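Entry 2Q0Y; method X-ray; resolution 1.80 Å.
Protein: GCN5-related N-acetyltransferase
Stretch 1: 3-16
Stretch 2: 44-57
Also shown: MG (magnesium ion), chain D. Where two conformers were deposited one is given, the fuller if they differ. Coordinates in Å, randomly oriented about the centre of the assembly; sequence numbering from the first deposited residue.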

ATOM      1  N   GLU A   3      14.589 -27.428   4.306  1.00 21.67           N
ATOM      2  CA  GLU A   3      14.621 -27.093   2.906  1.00 19.15           C
ATOM      3  C   GLU A   3      13.541 -26.087   2.606  1.00 17.61           C
ATOM      4  O   GLU A   3      12.498 -26.050   3.252  1.00 17.48           O
ATOM      5  CB  GLU A   3      14.407 -28.335   2.057  1.00 20.92           C
ATOM      6  N   CYS A   4      13.798 -25.268   1.603  1.00 15.10           N
ATOM      7  CA  CYS A   4      12.848 -24.266   1.175  1.00 14.75           C
ATOM      8  C   CYS A   4      12.301 -24.715  -0.174  1.00 16.78           C
ATOM      9  O   CYS A   4      13.023 -25.371  -0.953  1.00 17.45           O
ATOM     10  CB  CYS A   4      13.577 -22.953   1.073  1.00 17.19           C
ATOM     11  SG  CYS A   4      12.572 -21.565   0.711  1.00 20.36           S
ATOM     12  N   ARG A   5      11.022 -24.443  -0.430  1.00 13.22           N
ATOM     13  CA  ARG A   5      10.434 -24.719  -1.749  1.00 14.23           C
ATOM     14  C   ARG A   5       9.453 -23.610  -2.130  1.00 14.16           C
ATOM     15  O   ARG A   5       8.939 -22.900  -1.269  1.00 14.90           O
ATOM     16  CB  ARG A   5       9.713 -26.073  -1.762  1.00 14.19           C
ATOM     17  CG  ARG A   5       8.501 -26.149  -0.869  1.00 11.68           C
ATOM     18  CD  ARG A   5       7.659 -27.386  -1.159  1.00 15.88           C
ATOM     19  NE  ARG A   5       6.551 -27.524  -0.222  1.00 14.04           N
ATOM     20  CZ  ARG A   5       5.422 -26.816  -0.265  1.00 17.07           C
ATOM     21  NH1 ARG A   5       5.188 -25.933  -1.230  1.00 15.12           N
ATOM     22  NH2 ARG A   5       4.493 -27.025   0.653  1.00 13.96           N
ATOM     23  N   PRO A   6       9.171 -23.463  -3.427  1.00 13.57           N
ATOM     24  CA  PRO A   6       8.172 -22.481  -3.811  1.00 12.28           C
ATOM     25  C   PRO A   6       6.776 -22.910  -3.352  1.00 12.01           C
ATOM     26  O   PRO A   6       6.478 -24.103  -3.261  1.00 10.71           O
ATOM     27  CB  PRO A   6       8.213 -22.482  -5.342  1.00 14.77           C
ATOM     28  CG  PRO A   6       9.197 -23.477  -5.749  1.00 13.94           C
ATOM     29  CD  PRO A   6       9.753 -24.187  -4.573  1.00 12.21           C
ATOM     30  N   LEU A   7       5.926 -21.929  -3.068  1.00 13.70           N
ATOM     31  CA  LEU A   7       4.521 -22.174  -2.841  1.00 13.10           C
ATOM     32  C   LEU A   7       3.900 -22.774  -4.070  1.00 14.98           C
ATOM     33  O   LEU A   7       4.335 -22.485  -5.196  1.00 15.96           O
ATOM     34  CB  LEU A   7       3.808 -20.845  -2.596  1.00 15.84           C
ATOM     35  CG  LEU A   7       3.551 -20.236  -1.242  1.00 21.49           C
ATOM     36  CD1 LEU A   7       2.669 -19.008  -1.511  1.00 25.37           C
ATOM     37  CD2 LEU A   7       2.889 -21.169  -0.276  1.00 16.16           C
ATOM     38  N   CYS A   8       2.885 -23.604  -3.871  1.00 15.31           N
ATOM     39  CA  CYS A   8       2.106 -24.139  -4.968  1.00 16.57           C
ATOM     40  C   CYS A   8       0.625 -24.046  -4.639  1.00 17.91           C
ATOM     41  O   CYS A   8       0.245 -23.647  -3.538  1.00 15.58           O
ATOM     42  CB  CYS A   8       2.493 -25.583  -5.254  1.00 15.38           C
ATOM     43  SG  CYS A   8       2.052 -26.717  -3.983  1.00 21.00           S
ATOM     44  N   ILE A   9      -0.221 -24.418  -5.595  1.00 19.67           N
ATOM     45  CA  ILE A   9      -1.665 -24.271  -5.401  1.00 20.19           C
ATOM     46  C   ILE A   9      -2.181 -25.102  -4.225  1.00 18.77           C
ATOM     47  O   ILE A   9      -3.171 -24.750  -3.591  1.00 19.24           O
ATOM     48  CB  ILE A   9      -2.469 -24.571  -6.693  1.00 21.50           C
ATOM     49  CG1 ILE A   9      -2.263 -26.019  -7.153  1.00 23.37           C
ATOM     50  CG2 ILE A   9      -2.071 -23.607  -7.797  1.00 24.98           C
ATOM     51  CD1 ILE A   9      -3.155 -26.424  -8.328  1.00 26.95           C
ATOM     52  N   ASP A  10      -1.487 -26.189  -3.904  1.00 17.97           N
ATOM     53  CA  ASP A  10      -1.912 -27.056  -2.816  1.00 19.11           C
ATOM     54  C   ASP A  10      -1.624 -26.470  -1.433  1.00 16.10           C
ATOM     55  O   ASP A  10      -1.967 -27.063  -0.425  1.00 15.64           O
ATOM     56  CB  ASP A  10      -1.242 -28.411  -2.964  1.00 22.76           C
ATOM     57  CG  ASP A  10      -1.576 -29.071  -4.296  1.00 31.32           C
ATOM     58  OD1 ASP A  10      -2.784 -29.310  -4.544  1.00 31.55           O
ATOM     59  OD2 ASP A  10      -0.636 -29.294  -5.104  1.00 44.93           O
ATOM     60  N   ASP A  11      -0.978 -25.312  -1.394  1.00 14.47           N
ATOM     61  CA  ASP A  11      -0.671 -24.635  -0.146  1.00 13.38           C
ATOM     62  C   ASP A  11      -1.756 -23.645   0.263  1.00 12.72           C
ATOM     63  O   ASP A  11      -1.553 -22.863   1.177  1.00 11.56           O
ATOM     64  CB  ASP A  11       0.676 -23.911  -0.270  1.00 12.11           C
ATOM     65  CG  ASP A  11       1.827 -24.866  -0.465  1.00 18.38           C
ATOM     66  OD1 ASP A  11       1.820 -25.953   0.151  1.00 14.04           O
ATOM     67  OD2 ASP A  11       2.733 -24.545  -1.242  1.00 15.75           O
ATOM     68  N   LEU A  12      -2.911 -23.668  -0.400  1.00 12.37           N
ATOM     69  CA  LEU A  12      -4.008 -22.769  -0.041  1.00 12.78           C
ATOM     70  C   LEU A  12      -4.266 -22.755   1.462  1.00 12.80           C
ATOM     71  O   LEU A  12      -4.267 -21.695   2.080  1.00 12.26           O
ATOM     72  CB  LEU A  12      -5.299 -23.168  -0.778  1.00 11.43           C
ATOM     73  CG  LEU A  12      -6.527 -22.303  -0.509  1.00 15.78           C
ATOM     74  CD1 LEU A  12      -6.376 -20.959  -1.200  1.00 19.18           C
ATOM     75  CD2 LEU A  12      -7.786 -22.988  -0.964  1.00 15.41           C
ATOM     76  N   GLU A  13      -4.488 -23.927   2.051  1.00 12.13           N
ATOM     77  CA  GLU A  13      -4.838 -23.989   3.470  0.50 13.21           C
ATOM     78  C   GLU A  13      -3.688 -23.513   4.354  1.00 13.23           C
ATOM     79  O   GLU A  13      -3.909 -22.815   5.351  1.00 11.29           O
ATOM     80  CB  GLU A  13      -5.272 -25.394   3.858  0.50 14.44           C
ATOM     81  CG  GLU A  13      -6.604 -25.788   3.267  0.50 17.46           C
ATOM     82  N   LEU A  14      -2.466 -23.877   3.984  1.00 12.12           N
ATOM     83  CA  LEU A  14      -1.270 -23.451   4.715  1.00 11.87           C
ATOM     84  C   LEU A  14      -1.181 -21.939   4.830  1.00 10.58           C
ATOM     85  O   LEU A  14      -0.951 -21.387   5.919  1.00 11.82           O
ATOM     86  CB  LEU A  14      -0.020 -23.981   4.012  1.00 11.14           C
ATOM     87  CG  LEU A  14       1.346 -23.693   4.639  1.00 14.65           C
ATOM     88  CD1 LEU A  14       1.501 -24.426   5.969  1.00 17.70           C
ATOM     89  CD2 LEU A  14       2.454 -24.133   3.688  1.00 18.30           C
ATOM     90  N   VAL A  15      -1.364 -21.260   3.706  1.00 11.80           N
ATOM     91  CA  VAL A  15      -1.274 -19.809   3.695  1.00 11.16           C
ATOM     92  C   VAL A  15      -2.359 -19.181   4.565  1.00 12.64           C
ATOM     93  O   VAL A  15      -2.087 -18.245   5.329  1.00 10.43           O
ATOM     94  CB  VAL A  15      -1.326 -19.231   2.268  1.00 11.80           C
ATOM     95  CG1 VAL A  15      -1.304 -17.699   2.310  1.00 11.69           C
ATOM     96  CG2 VAL A  15      -0.149 -19.733   1.429  1.00 13.98           C
ATOM     97  N   CYS A  16      -3.588 -19.695   4.483  1.00 11.84           N
ATOM     98  CA  CYS A  16      -4.677 -19.191   5.323  1.00  9.74           C
ATOM     99  C   CYS A  16      -4.396 -19.381   6.804  1.00  9.96           C
ATOM    100  O   CYS A  16      -4.714 -18.516   7.604  1.00 11.54           O
ATOM    101  CB  CYS A  16      -5.994 -19.872   4.966  1.00 11.17           C
ATOM    102  SG  CYS A  16      -6.545 -19.526   3.269  1.00 12.67           S
ATOM    103  N   LEU A  44      -7.539 -15.614  -2.259  1.00 11.70           N
ATOM    104  CA  LEU A  44      -6.230 -16.225  -2.502  1.00 11.84           C
ATOM    105  C   LEU A  44      -6.261 -17.280  -3.608  1.00 13.09           C
ATOM    106  O   LEU A  44      -5.306 -17.412  -4.396  1.00 13.37           O
ATOM    107  CB  LEU A  44      -5.689 -16.856  -1.217  1.00 10.95           C
ATOM    108  CG  LEU A  44      -4.355 -17.596  -1.318  1.00  9.64           C
ATOM    109  CD1 LEU A  44      -3.275 -16.640  -1.827  1.00 15.71           C
ATOM    110  CD2 LEU A  44      -3.949 -18.177   0.008  1.00 13.67           C
ATOM    111  N   LEU A  45      -7.326 -18.074  -3.633  1.00 14.15           N
ATOM    112  CA  LEU A  45      -7.412 -19.197  -4.547  1.00 17.37           C
ATOM    113  C   LEU A  45      -7.008 -18.868  -5.997  1.00 16.11           C
ATOM    114  O   LEU A  45      -6.119 -19.516  -6.537  1.00 15.04           O
ATOM    115  CB  LEU A  45      -8.815 -19.817  -4.482  1.00 18.61           C
ATOM    116  CG  LEU A  45      -9.165 -20.966  -5.421  1.00 22.25           C
ATOM    117  CD1 LEU A  45      -8.435 -22.219  -5.046  1.00 28.28           C
ATOM    118  CD2 LEU A  45     -10.674 -21.202  -5.369  1.00 25.21           C
ATOM    119  N   PRO A  46      -7.670 -17.890  -6.643  1.00 16.86           N
ATOM    120  CA  PRO A  46      -7.288 -17.598  -8.032  1.00 16.10           C
ATOM    121  C   PRO A  46      -5.899 -17.001  -8.206  1.00 15.36           C
ATOM    122  O   PRO A  46      -5.327 -17.086  -9.294  1.00 15.04           O
ATOM    123  CB  PRO A  46      -8.338 -16.581  -8.477  1.00 17.69           C
ATOM    124  CG  PRO A  46      -8.829 -15.977  -7.215  1.00 16.91           C
ATOM    125  CD  PRO A  46      -8.809 -17.054  -6.208  1.00 14.87           C
ATOM    126  N   ARG A  47      -5.370 -16.383  -7.153  1.00 14.50           N
ATOM    127  CA  ARG A  47      -4.085 -15.732  -7.216  1.00 13.41           C
ATOM    128  C   ARG A  47      -2.927 -16.704  -7.010  1.00 13.70           C
ATOM    129  O   ARG A  47      -1.855 -16.479  -7.546  1.00 14.13           O
ATOM    130  CB  ARG A  47      -4.035 -14.614  -6.186  1.00 14.56           C
ATOM    131  CG  ARG A  47      -4.999 -13.497  -6.541  1.00 14.47           C
ATOM    132  CD  ARG A  47      -5.063 -12.435  -5.505  1.00 17.55           C
ATOM    133  NE  ARG A  47      -5.789 -11.275  -6.034  1.00 18.97           N
ATOM    134  CZ  ARG A  47      -7.110 -11.214  -6.199  1.00 23.17           C
ATOM    135  NH1 ARG A  47      -7.910 -12.229  -5.855  1.00 19.18           N
ATOM    136  NH2 ARG A  47      -7.647 -10.108  -6.705  1.00 26.23           N
ATOM    137  N   LEU A  48      -3.125 -17.763  -6.231  1.00 15.36           N
ATOM    138  CA  LEU A  48      -2.177 -18.891  -6.244  1.00 17.63           C
ATOM    139  C   LEU A  48      -2.154 -19.519  -7.620  1.00 17.99           C
ATOM    140  O   LEU A  48      -1.091 -19.859  -8.133  1.00 19.46           O
ATOM    141  CB  LEU A  48      -2.555 -19.994  -5.246  1.00 18.06           C
ATOM    142  CG  LEU A  48      -2.163 -19.800  -3.793  1.00 21.83           C
ATOM    143  CD1 LEU A  48      -2.680 -20.979  -2.989  1.00 19.33           C
ATOM    144  CD2 LEU A  48      -0.657 -19.665  -3.631  1.00 24.07           C
ATOM    145  N   ALA A  49      -3.343 -19.677  -8.198  1.00 16.61           N
ATOM    146  CA  ALA A  49      -3.512 -20.290  -9.508  1.00 19.16           C
ATOM    147  C   ALA A  49      -2.767 -19.561 -10.604  1.00 20.26           C
ATOM    148  O   ALA A  49      -2.117 -20.197 -11.428  1.00 21.69           O
ATOM    149  CB  ALA A  49      -4.982 -20.365  -9.863  1.00 19.44           C
ATOM    150  N   ASP A  50      -2.854 -18.235 -10.615  1.00 18.64           N
ATOM    151  CA  ASP A  50      -2.239 -17.443 -11.685  1.00 19.65           C
ATOM    152  C   ASP A  50      -0.867 -16.895 -11.340  1.00 18.71           C
ATOM    153  O   ASP A  50      -0.278 -16.190 -12.147  1.00 18.85           O
ATOM    154  CB  ASP A  50      -3.182 -16.337 -12.195  1.00 19.43           C
ATOM    155  CG  ASP A  50      -3.346 -15.167 -11.246  1.00 22.14           C
ATOM    156  OD1 ASP A  50      -2.629 -15.017 -10.232  1.00 16.67           O
ATOM    157  OD2 ASP A  50      -4.230 -14.344 -11.542  1.00 22.24           O
ATOM    158  N   GLY A  51      -0.365 -17.202 -10.149  1.00 16.99           N
ATOM    159  CA  GLY A  51       0.962 -16.768  -9.733  1.00 16.17           C
ATOM    160  C   GLY A  51       1.080 -15.358  -9.214  1.00 16.13           C
ATOM    161  O   GLY A  51       2.177 -14.925  -8.861  1.00 15.36           O
ATOM    162  N   SER A  52      -0.018 -14.612  -9.169  1.00 14.13           N
ATOM    163  CA  SER A  52       0.050 -13.246  -8.659  1.00 13.72           C
ATOM    164  C   SER A  52       0.301 -13.223  -7.149  1.00 11.87           C
ATOM    165  O   SER A  52       0.747 -12.211  -6.614  1.00 16.10           O
ATOM    166  CB  SER A  52      -1.178 -12.421  -9.057  1.00 14.11           C
ATOM    167  OG  SER A  52      -2.374 -12.995  -8.629  1.00 15.17           O
ATOM    168  N   TYR A  53      -0.017 -14.323  -6.453  1.00 12.38           N
ATOM    169  CA  TYR A  53       0.469 -14.563  -5.102  1.00 10.48           C
ATOM    170  C   TYR A  53       1.467 -15.691  -5.156  1.00 12.40           C
ATOM    171  O   TYR A  53       1.123 -16.824  -5.517  1.00 10.21           O
ATOM    172  CB  TYR A  53      -0.677 -14.928  -4.148  1.00 11.39           C
ATOM    173  CG  TYR A  53      -0.271 -15.030  -2.691  1.00  9.10           C
ATOM    174  CD1 TYR A  53       0.377 -16.154  -2.194  1.00 10.54           C
ATOM    175  CD2 TYR A  53      -0.527 -13.996  -1.801  1.00  9.34           C
ATOM    176  CE1 TYR A  53       0.754 -16.222  -0.861  1.00  9.50           C
ATOM    177  CE2 TYR A  53      -0.147 -14.058  -0.481  1.00 11.52           C
ATOM    178  CZ  TYR A  53       0.478 -15.186  -0.004  1.00 13.00           C
ATOM    179  OH  TYR A  53       0.859 -15.286   1.315  1.00 12.67           O
ATOM    180  N   PHE A  54       2.706 -15.373  -4.805  1.00  9.42           N
ATOM    181  CA  PHE A  54       3.793 -16.322  -4.886  1.00 11.71           C
ATOM    182  C   PHE A  54       4.460 -16.341  -3.503  1.00 12.73           C
ATOM    183  O   PHE A  54       4.080 -15.607  -2.604  1.00 13.12           O
ATOM    184  CB  PHE A  54       4.764 -15.938  -6.014  1.00 14.66           C
ATOM    185  CG  PHE A  54       5.956 -16.870  -6.139  1.00 22.11           C
ATOM    186  CD1 PHE A  54       5.800 -18.181  -6.588  1.00 28.62           C
ATOM    187  CD2 PHE A  54       7.242 -16.438  -5.781  1.00 24.59           C
ATOM    188  CE1 PHE A  54       6.908 -19.053  -6.691  1.00 23.46           C
ATOM    189  CE2 PHE A  54       8.345 -17.308  -5.873  1.00 20.22           C
ATOM    190  CZ  PHE A  54       8.166 -18.619  -6.328  1.00 20.66           C
ATOM    191  N   GLY A  55       5.422 -17.221  -3.311  1.00 14.44           N
ATOM    192  CA  GLY A  55       6.166 -17.222  -2.074  1.00 11.89           C
ATOM    193  C   GLY A  55       6.930 -18.497  -1.884  1.00 10.51           C
ATOM    194  O   GLY A  55       7.133 -19.276  -2.837  1.00 10.39           O
ATOM    195  N   TRP A  56       7.313 -18.736  -0.633  1.00 11.40           N
ATOM    196  CA  TRP A  56       8.218 -19.817  -0.318  1.00 11.73           C
ATOM    197  C   TRP A  56       7.777 -20.468   0.976  1.00 11.47           C
ATOM    198  O   TRP A  56       7.216 -19.798   1.859  1.00  8.53           O
ATOM    199  CB  TRP A  56       9.642 -19.275  -0.163  1.00 14.04           C
ATOM    200  CG  TRP A  56      10.140 -18.451  -1.321  1.00 13.68           C
ATOM    201  CD1 TRP A  56      10.121 -17.083  -1.436  1.00 17.72           C
ATOM    202  CD2 TRP A  56      10.742 -18.945  -2.518  1.00 13.05           C
ATOM    203  NE1 TRP A  56      10.673 -16.699  -2.646  1.00 17.29           N
ATOM    204  CE2 TRP A  56      11.053 -17.826  -3.327  1.00 15.93           C
ATOM    205  CE3 TRP A  56      11.029 -20.224  -2.992  1.00 15.65           C
ATOM    206  CZ2 TRP A  56      11.659 -17.959  -4.581  1.00 18.25           C
ATOM    207  CZ3 TRP A  56      11.646 -20.357  -4.233  1.00 15.85           C
ATOM    208  CH2 TRP A  56      11.942 -19.235  -5.014  1.00 15.24           C
ATOM    209  N   VAL A  57       8.047 -21.760   1.094  1.00 11.40           N
ATOM    210  CA  VAL A  57       7.726 -22.542   2.287  1.00 10.29           C
ATOM    211  C   VAL A  57       9.017 -23.174   2.835  1.00 10.87           C
ATOM    212  O   VAL A  57       9.804 -23.730   2.075  1.00 10.03           O
ATOM    213  CB  VAL A  57       6.693 -23.636   1.944  1.00 10.56           C
ATOM    214  CG1 VAL A  57       6.381 -24.501   3.136  1.00 15.71           C
ATOM    215  CG2 VAL A  57       5.401 -22.992   1.383  1.00 16.69           C
TER
HETATM  216 MG    MG D 155       1.689 -28.923  -5.270  1.00 41.35          MG

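How does the first strand hold on to the second? Residues 3-6 run antiparallel to 54-57, and Arg-5 pairs with Val-57 in both directions: Arg-5 N donates to Val-57 O at 2.9 Å, and Val-57 N to Arg-5 O at 2.8 Å. Proline has no amide hydrogen to give, but Pro-6 sits opposite Trp-56 in a non-hydrogen-bonded position, so the ladder loses nothing there. It resumes at Leu-7, whose N reaches Gly-55 O at 2.9 Å.

Which side chains accompany this ladder? Cys-4 SG lies 3.8 Å from Trp-56 CB. Arg-5 and Val-57 share one face of the sheet, where Val-57 CG2 covers a face of the guanidinium, 3.9 Å from Arg-5 NH1. That cation is held in place by Asp-11: Arg-5 NH1 meets Asp-11 OD2 at 2.8 Å in a salt bridge, and the same OD2 accepts a bond from Cys-8 N, also at 2.8 Å, tying the turn to the strand. Pro-6 CB rests 3.9 Å from Phe-54 CE1.

What does Leu-7 do after the strand ends? It bridges sheet and helix. Leu-7 CD2 packs 3.5 Å from Val-57 CG2, while Leu-7 CD1 approaches the edge of the Tyr-53 ring, 3.4 Å from Tyr-53 CE1, and lies 4.0 Å from Leu-48 CD2. Gly-55 leaves room here: a modelled CB would come within 3.3 Å of Leu-7 CD1.

How do the two helices meet? Apolar side chains fill the space between axes 10.9 Å apart at closest approach. Leu-48 points toward stretch 1, its CD1 3.7 Å from Leu-12 CA. From the same Leu-12, CD1 touches Leu-44 CD2 at 3.9 Å; about one turn on, Val-15 CG1 meets that same Leu-44 CD2 at 3.5 Å.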